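Long-range contacts in putative esterase (PDB 7C4D), which probably hydrolyses carboxylic ester bonds, as a marine bacterial carboxylesterase with an alpha/beta hydrolase fold: residues H65-M69 with N191-I195; K114-V118 with T267-L271; I157-L161 with R171-L175; I211-A217 with E238-D242. The contacts are given in a common frame with arbitrary orientation. Numbering follows the deposited sequence.

How the contacts relate
Following the chain from its N terminus, contact 1 opens in the loop before helix 71-84 and contact 2 on strand 113-119 of the central sheet. Contact 3 then closes a short loop between helices 154-164 and 168-175, nested inside both. Contact 1 closes at 191-195, so it crosses contact 2 and ties the excursion between strands 113-119 and 217-222 to the loop that precedes helix 71-84. Contact 4, joining 211-217 to 238-242, follows contact 1 in series and lies within the loop of contact 2, which closes only at the C terminus. Contacts 2 and 4 touch, with Leu116 N 3.0 Å from Pro216 O, whereas the centres of contacts 3 and 4 are 39 Å apart.

Contact 1 (H65-M69 with N191-I195); sequences HADDM and NIDSI
Ser194, on the first turn of a helix, anchors an irregular loop through its hydroxyl. The loop 65-69 is extended at His65 and Ala66, bends at Asp67 (phi/psi -88/-45), and brings the CA of Asp67 to 4.8 Å from the CA of Ser194. With chi1 t, Ser194 OG donates to Asp67 O at 2.6 Å and also lies 3.0 Å from Ala66 O. Asn191 is the N-cap: its t rotamer (chi2 -9°) lets OD1 accept from Ser194 N at 3.2 Å, while ND2 bonds to Asn59. Although Asn191 ND2 is 2.9 Å from Ala66 O, the angle is too poor for a hydrogen bond. His65 (chi1 m) brings ND1 to 3.3 Å from Asn191 CB and points NE2 to Lys189 O. Met69 (chi1 -96°, chi2 t, chi3 91°) rests SD 3.7 Å from Ile195 CG1. Asn198 bonds to Asp67 O and Met69 N, so the capped start of helix 192-196 and the residues after it hold the loop between strand 51-55 and helix 71-84, with helix 199-203 against Met69.

Contact 2 (K114-V118 with T267-L271); sequences KKLIV and TLEFL
A salt bridge to the chain terminus marks this contact: Lys115 NZ lies 3.3 Å from OXT of the C-terminal carboxylate of Leu271, with a weak hydrogen bond along the same line. Lys115 reaches it through an m, t, t, p side chain, and its aliphatic part passes over Phe270. Lys115 CD sits 4.0 Å from the centroid of the Phe270 ring, 18° off the normal, a CH-pi contact over the ring face. Phe270 (chi1 t, chi2 69°) projects towards the strand, bringing CE2 to 3.4 Å from Leu116 O. Residues 115-118 are extended and 267-270 helical, with Leu271 N bonded to Thr267 O at 3.0 Å; the CA atoms of Lys115 and Leu271 are 6.7 Å apart, those of Ile117 and Thr267 7.6 Å. Here the last helix of the alpha/beta hydrolase fold, 260-270, packs on one face of the central sheet, while Leu116 points to the other face and meets helix 97-108. Ile117, with chi1 m and chi2 t, fills the interface: CG1 is 3.7 Å from Phe270 CD2, and CD1 lies 3.7 Å from Thr267 CG2 and 3.9 Å from Leu271 CG. Next to the salt bridge, Leu271 (chi1 m, chi2 t) brings CD2 to 3.8 Å from Lys115 CB. Phe270 also touches Leu218 of the adjoining strand 217-222, and Leu271 touches Asn91 of strand 90-95.

Contact 3 (I157-L161 with R171-L175); sequences IETQL and RMFLL
Helices 154-164 and 168-175 form a helical hairpin in the segment between strands 113-119 and 217-222, where alpha/beta hydrolases commonly carry a cap, and these residues are probably part of one. Both segments are helical, with Leu161 N bonded to Ile157 O and Leu175 N to Arg171 O, each at 3.0 Å. Their axes approach to 10.4 Å with N-to-C directions 133° apart, and the nearest CA atoms are those of Leu161 and Arg171, 6.7 Å apart. Three residues bury most of the surface. Leu161, with chi1 at -116° and chi2 p, points across the hairpin and places CD2 4.2 Å from Leu175 CG and 4.4 Å from Leu174 CB. Leu175 (chi1 m, chi2 t) also packs one turn before Leu161 on helix 154-164: its CD2 is 3.8 Å from Ile157 CG2, and its CD1 is 3.7 Å from Glu158 CG. Ile157 and Leu161 also touch Ile146. Arg171 completes the set with the m, t, p start of its side chain and chi4 at -92°, which carries the guanidinium back along the first helix, NE 4.1 Å from Leu161 O. Arg171 NH1 comes within 3.1 Å of Glu158 O at an angle too poor for a hydrogen bond. The charge is met instead by Glu158 (chi1 t), whose OE2 forms a salt bridge and weak hydrogen bond with Arg171 NH2 at 3.3 Å.

Contact 4 (I211-A217 with E238-D242); sequences IPVHVPA and EIFPD
A cis peptide bond between Ile211 and Pro212 and three bridging waters set this contact apart. The cis proline lies in the loop leading to strand 217-222; further on, this loop makes an inverse gamma turn centred on His214, with a weak bond from Val215 N to Val213 O at 3.2 Å. Across the contact, helix 232-239 ends at Ile239, and Phe240 is the first residue to leave helical angles (-124/87). One direct bond joins the two: Val213 N to Ile239 O, 2.8 Å at 168°. Beside it, Val213 (chi1 t) sets CG2 3.9 Å from Ile239 CG2. Phe240 (chi1 m, chi2 -76°) brings CE1 to 3.9 Å from Val213 CB, and Ala217 CB makes a CH-pi contact over the ring face, 4.2 Å from the centroid. Asp242 OD1 (chi1 p) holds two waters: water 1 links it (2.5 Å) to Val213 O (2.6 Å), and water 2 (2.9 Å) to Val215 O (2.8 Å); water 3 joins the backbone Asp242 O to Ala217 O (both 2.8 Å). The loop and the helix end of this beta-alpha-beta unit are thus joined by apolar packing and water bridges more than by direct hydrogen bonding.

Contact 1 (H65-M69 with N191-I195)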
loop_
_atom_site.group_PDB
_atom_site.type_symbol
_atom_site.label_atom_id
_atom_site.label_comp_id
_atom_site.label_asym_id
_atom_site.label_seq_id
_atom_site.Cartn_x
_atom_site.Cartn_y
_atom_site.Cartn_z
ATOM N N HIS A 65 8.645 -13.120 5.263
ATOM C CA HIS A 65 7.728 -13.807 4.378
ATOM C C HIS A 65 6.800 -14.682 5.205
ATOM O O HIS A 65 7.140 -15.043 6.329
ATOM C CB HIS A 65 8.517 -14.583 3.329
ATOM C CG HIS A 65 9.122 -13.713 2.286
ATOM N ND1 HIS A 65 9.345 -14.155 1.012
ATOM C CD2 HIS A 65 9.535 -12.420 2.318
ATOM C CE1 HIS A 65 9.898 -13.196 0.290
ATOM N NE2 HIS A 65 10.033 -12.121 1.074
ATOM N N ALA A 66 5.585 -14.898 4.671
ATOM C CA ALA A 66 4.546 -15.766 5.211
ATOM C C ALA A 66 3.578 -16.131 4.083
ATOM O O ALA A 66 3.643 -15.543 3.010
ATOM C CB ALA A 66 3.854 -15.131 6.398
ATOM N N ASP A 67 2.745 -17.163 4.303
ATOM C CA ASP A 67 1.851 -17.696 3.278
ATOM C C ASP A 67 0.533 -16.936 3.292
ATOM O O ASP A 67 0.020 -16.594 2.237
ATOM C CB ASP A 67 1.584 -19.188 3.486
ATOM C CG ASP A 67 2.832 -20.043 3.348
ATOM O OD1 ASP A 67 3.470 -19.987 2.271
ATOM O OD2 ASP A 67 3.167 -20.738 4.326
ATOM N N ASP A 68 0.003 -16.718 4.499
ATOM C CA ASP A 68 -1.181 -15.903 4.723
ATOM C C ASP A 68 -0.814 -14.413 4.595
ATOM O O ASP A 68 0.107 -13.917 5.259
ATOM C CB ASP A 68 -1.746 -16.156 6.124
ATOM C CG ASP A 68 -3.011 -15.372 6.383
ATOM O OD1 ASP A 68 -3.747 -15.168 5.424
ATOM O OD2 ASP A 68 -3.234 -14.961 7.536
ATOM N N MET A 69 -1.567 -13.721 3.738
ATOM C CA MET A 69 -1.520 -12.282 3.537
ATOM C C MET A 69 -2.924 -11.682 3.635
ATOM O O MET A 69 -3.250 -10.763 2.892
ATOM C CB MET A 69 -1.074 -12.009 2.100
ATOM C CG MET A 69 0.356 -11.750 1.956
ATOM S SD MET A 69 0.621 -11.382 0.236
ATOM C CE MET A 69 0.421 -9.601 0.244
ATOM N N ASN A 191 7.469 -12.304 -1.825
ATOM C CA ASN A 191 6.853 -13.624 -1.823
ATOM C C ASN A 191 5.712 -13.694 -2.836
ATOM O O ASN A 191 4.533 -13.646 -2.462
ATOM C CB ASN A 191 6.361 -13.968 -0.424
ATOM C CG ASN A 191 5.984 -15.419 -0.236
ATOM O OD1 ASN A 191 5.931 -16.174 -1.200
ATOM N ND2 ASN A 191 5.711 -15.793 1.005
ATOM N N ILE A 192 6.093 -13.777 -4.120
ATOM C CA ILE A 192 5.183 -13.852 -5.254
ATOM C C ILE A 192 4.184 -15.003 -5.077
ATOM O O ILE A 192 3.021 -14.888 -5.449
ATOM C CB ILE A 192 5.990 -13.962 -6.563
ATOM C CG1 ILE A 192 7.108 -12.916 -6.576
ATOM C CG2 ILE A 192 5.106 -13.916 -7.804
ATOM C CD1 ILE A 192 7.353 -12.260 -7.900
ATOM N N ASP A 193 4.621 -16.104 -4.468
ATOM C CA ASP A 193 3.754 -17.255 -4.313
ATOM C C ASP A 193 2.609 -16.940 -3.358
ATOM O O ASP A 193 1.449 -17.263 -3.654
ATOM C CB ASP A 193 4.507 -18.517 -3.874
ATOM C CG ASP A 193 3.638 -19.760 -4.010
ATOM O OD1 ASP A 193 3.290 -20.107 -5.165
ATOM O OD2 ASP A 193 3.266 -20.340 -2.964
ATOM N N SER A 194 2.948 -16.372 -2.195
ATOM C CA SER A 194 1.923 -15.996 -1.234
ATOM C C SER A 194 0.972 -14.966 -1.853
ATOM O O SER A 194 -0.247 -15.051 -1.682
ATOM C CB SER A 194 2.504 -15.536 0.089
ATOM O OG SER A 194 1.501 -14.967 0.940
ATOM N N ILE A 195 1.531 -14.017 -2.610
ATOM C CA ILE A 195 0.717 -12.982 -3.248
ATOM C C ILE A 195 -0.344 -13.630 -4.153
ATOM O O ILE A 195 -1.534 -13.336 -4.023
ATOM C CB ILE A 195 1.589 -11.939 -3.987
ATOM C CG1 ILE A 195 2.397 -11.044 -3.038
ATOM C CG2 ILE A 195 0.769 -11.116 -4.950
ATOM C CD1 ILE A 195 3.411 -10.150 -3.743
#

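Contact 2 (K114-V118 with T267-L271)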
loop_
_atom_site.group_PDB
_atom_site.type_symbol
_atom_site.label_atom_id
_atom_site.label_comp_id
_atom_site.label_asym_id
_atom_site.label_seq_id
_atom_site.Cartn_x
_atom_site.Cartn_y
_atom_site.Cartn_z
ATOM N N LYS A 114 -5.492 8.536 15.063
ATOM C CA LYS A 114 -5.899 9.925 15.182
ATOM C C LYS A 114 -6.623 10.326 13.908
ATOM O O LYS A 114 -7.720 10.838 13.974
ATOM C CB LYS A 114 -4.713 10.867 15.405
ATOM C CG LYS A 114 -3.831 10.582 16.612
ATOM C CD LYS A 114 -2.489 11.277 16.497
ATOM C CE LYS A 114 -1.586 11.154 17.709
ATOM N NZ LYS A 114 -1.977 12.094 18.787
ATOM N N LYS A 115 -5.998 10.118 12.746
ATOM C CA LYS A 115 -6.647 10.463 11.497
ATOM C C LYS A 115 -6.160 9.481 10.450
ATOM O O LYS A 115 -5.061 8.954 10.590
ATOM C CB LYS A 115 -6.261 11.871 11.032
ATOM C CG LYS A 115 -6.806 13.042 11.834
ATOM C CD LYS A 115 -6.951 14.293 10.971
ATOM C CE LYS A 115 -7.457 15.452 11.796
ATOM N NZ LYS A 115 -6.383 15.906 12.709
ATOM N N LEU A 116 -6.992 9.239 9.427
ATOM C CA LEU A 116 -6.679 8.203 8.466
ATOM C C LEU A 116 -6.673 8.776 7.049
ATOM O O LEU A 116 -7.619 9.444 6.631
ATOM C CB LEU A 116 -7.719 7.094 8.606
ATOM C CG LEU A 116 -7.761 6.070 7.465
ATOM C CD1 LEU A 116 -6.406 5.379 7.286
ATOM C CD2 LEU A 116 -8.873 5.038 7.686
ATOM N N ILE A 117 -5.605 8.488 6.299
ATOM C CA ILE A 117 -5.661 8.850 4.887
ATOM C C ILE A 117 -5.645 7.575 4.047
ATOM O O ILE A 117 -4.735 6.762 4.211
ATOM C CB ILE A 117 -4.527 9.824 4.465
ATOM C CG1 ILE A 117 -4.624 11.207 5.145
ATOM C CG2 ILE A 117 -4.541 9.975 2.963
ATOM C CD1 ILE A 117 -3.403 12.094 4.908
ATOM N N VAL A 118 -6.643 7.410 3.160
ATOM C CA VAL A 118 -6.735 6.266 2.259
ATOM C C VAL A 118 -6.529 6.712 0.808
ATOM O O VAL A 118 -7.372 7.440 0.274
ATOM C CB VAL A 118 -8.079 5.524 2.434
ATOM C CG1 VAL A 118 -8.282 4.487 1.342
ATOM C CG2 VAL A 118 -8.200 4.912 3.812
ATOM N N THR A 267 -2.576 16.117 2.169
ATOM C CA THR A 267 -2.185 15.445 3.401
ATOM C C THR A 267 -1.979 16.483 4.509
ATOM O O THR A 267 -2.485 16.305 5.619
ATOM C CB THR A 267 -0.920 14.595 3.157
ATOM O OG1 THR A 267 -1.207 13.571 2.200
ATOM C CG2 THR A 267 -0.265 14.022 4.403
ATOM N N LEU A 268 -1.236 17.574 4.229
ATOM C CA LEU A 268 -0.921 18.559 5.273
ATOM C C LEU A 268 -2.117 19.428 5.617
ATOM O O LEU A 268 -2.204 19.923 6.730
ATOM C CB LEU A 268 0.307 19.413 4.926
ATOM C CG LEU A 268 1.654 18.662 5.008
ATOM C CD1 LEU A 268 2.842 19.498 4.504
ATOM C CD2 LEU A 268 1.944 18.110 6.403
ATOM N N GLU A 269 -3.052 19.597 4.675
ATOM C CA GLU A 269 -4.270 20.331 4.982
ATOM C C GLU A 269 -5.245 19.495 5.843
ATOM O O GLU A 269 -6.097 20.062 6.529
ATOM C CB GLU A 269 -4.895 20.848 3.685
ATOM C CG GLU A 269 -4.066 21.933 2.996
ATOM C CD GLU A 269 -4.443 22.275 1.551
ATOM O OE1 GLU A 269 -5.369 21.633 0.979
ATOM O OE2 GLU A 269 -3.801 23.161 0.969
ATOM N N PHE A 270 -5.129 18.156 5.816
ATOM C CA PHE A 270 -6.038 17.263 6.554
ATOM C C PHE A 270 -5.473 16.898 7.932
ATOM O O PHE A 270 -6.155 17.015 8.912
ATOM C CB PHE A 270 -6.369 16.012 5.721
ATOM C CG PHE A 270 -7.225 14.983 6.415
ATOM C CD1 PHE A 270 -8.552 15.246 6.704
ATOM C CD2 PHE A 270 -6.701 13.756 6.824
ATOM C CE1 PHE A 270 -9.341 14.298 7.362
ATOM C CE2 PHE A 270 -7.505 12.788 7.431
ATOM C CZ PHE A 270 -8.833 13.061 7.692
ATOM N N LEU A 271 -4.208 16.466 8.026
ATOM C CA LEU A 271 -3.656 15.991 9.286
ATOM C C LEU A 271 -3.402 17.141 10.262
ATOM O O LEU A 271 -3.117 18.245 9.839
ATOM C CB LEU A 271 -2.352 15.253 9.030
ATOM C CG LEU A 271 -2.444 14.008 8.162
ATOM C CD1 LEU A 271 -1.068 13.386 8.028
ATOM C CD2 LEU A 271 -3.460 13.022 8.746
ATOM O OXT LEU A 271 -3.460 16.956 11.500
#

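Contact 3 (I157-L161 with R171-L175)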
loop_
_atom_site.group_PDB
_atom_site.type_symbol
_atom_site.label_atom_id
_atom_site.label_comp_id
_atom_site.label_asym_id
_atom_site.label_seq_id
_atom_site.Cartn_x
_atom_site.Cartn_y
_atom_site.Cartn_z
ATOM N N ILE A 157 16.111 -8.644 -17.461
ATOM C CA ILE A 157 14.833 -8.770 -16.773
ATOM C C ILE A 157 13.898 -7.670 -17.277
ATOM O O ILE A 157 12.700 -7.896 -17.441
ATOM C CB ILE A 157 14.991 -8.703 -15.237
ATOM C CG1 ILE A 157 16.336 -9.253 -14.742
ATOM C CG2 ILE A 157 13.797 -9.346 -14.542
ATOM C CD1 ILE A 157 16.304 -10.684 -14.227
ATOM N N GLU A 158 14.476 -6.488 -17.533
ATOM C CA GLU A 158 13.733 -5.319 -17.976
ATOM C C GLU A 158 13.128 -5.582 -19.355
ATOM O O GLU A 158 11.941 -5.338 -19.560
ATOM C CB GLU A 158 14.629 -4.078 -17.960
ATOM C CG GLU A 158 13.859 -2.777 -18.138
ATOM C CD GLU A 158 14.456 -1.787 -19.125
ATOM O OE1 GLU A 158 15.383 -2.177 -19.872
ATOM O OE2 GLU A 158 13.989 -0.628 -19.150
ATOM N N THR A 159 13.949 -6.106 -20.277
ATOM C CA THR A 159 13.541 -6.361 -21.653
ATOM C C THR A 159 12.584 -7.554 -21.721
ATOM O O THR A 159 11.776 -7.643 -22.643
ATOM C CB THR A 159 14.749 -6.485 -22.596
ATOM O OG1 THR A 159 15.657 -7.437 -22.039
ATOM C CG2 THR A 159 15.466 -5.172 -22.825
ATOM N N GLN A 160 12.683 -8.463 -20.740
ATOM C CA GLN A 160 11.757 -9.578 -20.597
ATOM C C GLN A 160 10.360 -9.070 -20.234
ATOM O O GLN A 160 9.368 -9.542 -20.789
ATOM C CB GLN A 160 12.256 -10.566 -19.540
ATOM C CG GLN A 160 13.320 -11.524 -20.048
ATOM C CD GLN A 160 13.981 -12.260 -18.909
ATOM O OE1 GLN A 160 13.399 -13.153 -18.296
ATOM N NE2 GLN A 160 15.214 -11.882 -18.613
ATOM N N LEU A 161 10.303 -8.112 -19.295
ATOM C CA LEU A 161 9.062 -7.508 -18.822
ATOM C C LEU A 161 8.537 -6.507 -19.851
ATOM O O LEU A 161 7.385 -6.080 -19.769
ATOM C CB LEU A 161 9.306 -6.828 -17.465
ATOM C CG LEU A 161 8.548 -7.389 -16.257
ATOM C CD1 LEU A 161 8.780 -8.886 -16.086
ATOM C CD2 LEU A 161 8.958 -6.665 -14.987
ATOM N N ARG A 171 6.843 -1.122 -14.935
ATOM C CA ARG A 171 7.948 -2.038 -15.166
ATOM C C ARG A 171 9.022 -1.848 -14.098
ATOM O O ARG A 171 9.411 -2.824 -13.469
ATOM C CB ARG A 171 8.529 -1.878 -16.577
ATOM C CG ARG A 171 7.733 -2.534 -17.699
ATOM C CD ARG A 171 8.015 -1.947 -19.080
ATOM N NE ARG A 171 9.176 -2.445 -19.816
ATOM C CZ ARG A 171 10.402 -1.920 -19.780
ATOM N NH1 ARG A 171 11.373 -2.458 -20.499
ATOM N NH2 ARG A 171 10.663 -0.869 -19.025
ATOM N N MET A 172 9.509 -0.608 -13.904
ATOM C CA MET A 172 10.583 -0.351 -12.944
ATOM C C MET A 172 10.087 -0.432 -11.500
ATOM O O MET A 172 10.862 -0.802 -10.612
ATOM C CB MET A 172 11.280 0.998 -13.144
ATOM C CG MET A 172 12.526 0.908 -14.003
ATOM S SD MET A 172 12.127 1.153 -15.753
ATOM C CE MET A 172 11.711 2.899 -15.771
ATOM N N PHE A 173 8.808 -0.076 -11.292
ATOM C CA PHE A 173 8.098 -0.258 -10.032
ATOM C C PHE A 173 8.255 -1.715 -9.583
ATOM O O PHE A 173 8.740 -1.999 -8.468
ATOM C CB PHE A 173 6.653 0.261 -10.163
ATOM C CG PHE A 173 5.803 0.011 -8.945
ATOM C CD1 PHE A 173 5.842 0.876 -7.854
ATOM C CD2 PHE A 173 5.014 -1.123 -8.862
ATOM C CE1 PHE A 173 5.120 0.611 -6.699
ATOM C CE2 PHE A 173 4.285 -1.394 -7.711
ATOM C CZ PHE A 173 4.344 -0.530 -6.633
ATOM N N LEU A 174 7.935 -2.632 -10.514
ATOM C CA LEU A 174 8.014 -4.061 -10.247
ATOM C C LEU A 174 9.464 -4.511 -10.091
ATOM O O LEU A 174 9.767 -5.358 -9.249
ATOM C CB LEU A 174 7.305 -4.812 -11.377
ATOM C CG LEU A 174 5.797 -4.573 -11.464
ATOM C CD1 LEU A 174 5.211 -5.188 -12.731
ATOM C CD2 LEU A 174 5.111 -5.138 -10.235
ATOM N N LEU A 175 10.350 -3.905 -10.888
ATOM C CA LEU A 175 11.748 -4.295 -10.959
ATOM C C LEU A 175 12.514 -3.765 -9.752
ATOM O O LEU A 175 13.693 -4.086 -9.576
ATOM C CB LEU A 175 12.369 -3.709 -12.236
ATOM C CG LEU A 175 12.224 -4.507 -13.530
ATOM C CD1 LEU A 175 12.789 -3.707 -14.687
ATOM C CD2 LEU A 175 12.909 -5.865 -13.435
#

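Contact 4 (I211-A217 with E238-D242)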
loop_
_atom_site.group_PDB
_atom_site.type_symbol
_atom_site.label_atom_id
_atom_site.label_comp_id
_atom_site.label_asym_id
_atom_site.label_seq_id
_atom_site.Cartn_x
_atom_site.Cartn_y
_atom_site.Cartn_z
ATOM N N ILE A 211 -19.545 -0.653 12.611
ATOM C CA ILE A 211 -19.850 0.577 11.897
ATOM C C ILE A 211 -20.757 1.385 12.817
ATOM O O ILE A 211 -21.497 0.769 13.571
ATOM C CB ILE A 211 -20.595 0.200 10.602
ATOM C CG1 ILE A 211 -19.642 0.028 9.422
ATOM C CG2 ILE A 211 -21.738 1.154 10.270
ATOM C CD1 ILE A 211 -20.303 -0.701 8.263
ATOM N N PRO A 212 -20.702 2.743 12.864
ATOM C CA PRO A 212 -19.696 3.541 12.147
ATOM C C PRO A 212 -18.352 3.601 12.878
ATOM O O PRO A 212 -18.285 3.376 14.097
ATOM C CB PRO A 212 -20.311 4.954 12.156
ATOM C CG PRO A 212 -21.104 5.003 13.466
ATOM C CD PRO A 212 -21.618 3.592 13.655
ATOM N N VAL A 213 -17.284 3.907 12.117
ATOM C CA VAL A 213 -15.985 4.167 12.723
ATOM C C VAL A 213 -15.876 5.674 12.966
ATOM O O VAL A 213 -15.992 6.462 12.019
ATOM C CB VAL A 213 -14.822 3.662 11.847
ATOM C CG1 VAL A 213 -13.485 3.836 12.556
ATOM C CG2 VAL A 213 -14.990 2.220 11.415
ATOM N N HIS A 214 -15.621 6.046 14.225
ATOM C CA HIS A 214 -15.511 7.438 14.660
ATOM C C HIS A 214 -14.063 7.932 14.564
ATOM O O HIS A 214 -13.447 8.307 15.568
ATOM C CB HIS A 214 -16.037 7.607 16.097
ATOM C CG HIS A 214 -17.455 7.193 16.307
ATOM N ND1 HIS A 214 -18.527 7.940 15.847
ATOM C CD2 HIS A 214 -17.986 6.121 16.933
ATOM C CE1 HIS A 214 -19.655 7.335 16.165
ATOM N NE2 HIS A 214 -19.349 6.219 16.840
ATOM N N VAL A 215 -13.512 7.916 13.343
ATOM C CA VAL A 215 -12.158 8.401 13.096
ATOM C C VAL A 215 -12.266 9.282 11.865
ATOM O O VAL A 215 -12.882 8.849 10.895
ATOM C CB VAL A 215 -11.137 7.262 12.844
ATOM C CG1 VAL A 215 -9.745 7.785 12.471
ATOM C CG2 VAL A 215 -11.039 6.313 14.029
ATOM N N PRO A 216 -11.713 10.526 11.868
ATOM C CA PRO A 216 -11.659 11.345 10.651
ATOM C C PRO A 216 -10.868 10.657 9.532
ATOM O O PRO A 216 -9.755 10.229 9.747
ATOM C CB PRO A 216 -10.944 12.643 11.082
ATOM C CG PRO A 216 -11.072 12.676 12.589
ATOM C CD PRO A 216 -11.164 11.225 13.040
ATOM N N ALA A 217 -11.429 10.577 8.327
ATOM C CA ALA A 217 -10.751 9.889 7.256
ATOM C C ALA A 217 -10.739 10.765 6.005
ATOM O O ALA A 217 -11.693 11.482 5.722
ATOM C CB ALA A 217 -11.465 8.580 6.969
ATOM N N GLU A 238 -20.938 5.012 4.940
ATOM C CA GLU A 238 -21.490 4.084 5.913
ATOM C C GLU A 238 -20.436 3.737 6.956
ATOM O O GLU A 238 -20.704 3.779 8.160
ATOM C CB GLU A 238 -21.919 2.832 5.151
ATOM C CG GLU A 238 -22.963 1.981 5.848
ATOM C CD GLU A 238 -23.158 0.666 5.106
ATOM O OE1 GLU A 238 -23.481 0.710 3.908
ATOM O OE2 GLU A 238 -22.924 -0.396 5.709
ATOM N N ILE A 239 -19.219 3.413 6.497
ATOM C CA ILE A 239 -18.154 3.086 7.437
ATOM C C ILE A 239 -17.610 4.356 8.121
ATOM O O ILE A 239 -17.373 4.371 9.330
ATOM C CB ILE A 239 -17.046 2.317 6.691
ATOM C CG1 ILE A 239 -17.566 1.048 6.009
ATOM C CG2 ILE A 239 -15.859 2.037 7.592
ATOM C CD1 ILE A 239 -16.581 0.418 5.057
ATOM N N PHE A 240 -17.354 5.418 7.338
ATOM C CA PHE A 240 -16.752 6.655 7.839
ATOM C C PHE A 240 -17.674 7.831 7.511
ATOM O O PHE A 240 -17.538 8.416 6.437
ATOM C CB PHE A 240 -15.413 6.913 7.140
ATOM C CG PHE A 240 -14.362 5.849 7.348
ATOM C CD1 PHE A 240 -13.669 5.755 8.541
ATOM C CD2 PHE A 240 -14.072 4.938 6.353
ATOM C CE1 PHE A 240 -12.693 4.793 8.730
ATOM C CE2 PHE A 240 -13.115 3.957 6.551
ATOM C CZ PHE A 240 -12.425 3.884 7.741
ATOM N N PRO A 241 -18.677 8.155 8.367
ATOM C CA PRO A 241 -19.725 9.121 8.022
ATOM C C PRO A 241 -19.229 10.522 7.674
ATOM O O PRO A 241 -19.789 11.179 6.807
ATOM C CB PRO A 241 -20.596 9.141 9.285
ATOM C CG PRO A 241 -20.422 7.757 9.843
ATOM C CD PRO A 241 -18.933 7.524 9.670
ATOM N N ASP A 242 -18.139 10.941 8.310
ATOM C CA ASP A 242 -17.602 12.273 8.095
ATOM C C ASP A 242 -16.363 12.240 7.179
ATOM O O ASP A 242 -15.592 13.187 7.151
ATOM C CB ASP A 242 -17.371 12.934 9.458
ATOM C CG ASP A 242 -16.362 12.195 10.327
ATOM O OD1 ASP A 242 -16.310 10.954 10.244
ATOM O OD2 ASP A 242 -15.628 12.867 11.085
HETATM O O HOH W 1 -15.963 8.516 10.386
HETATM O O HOH W 2 -14.256 9.681 8.567
HETATM O O HOH W 3 -12.853 13.270 7.481
#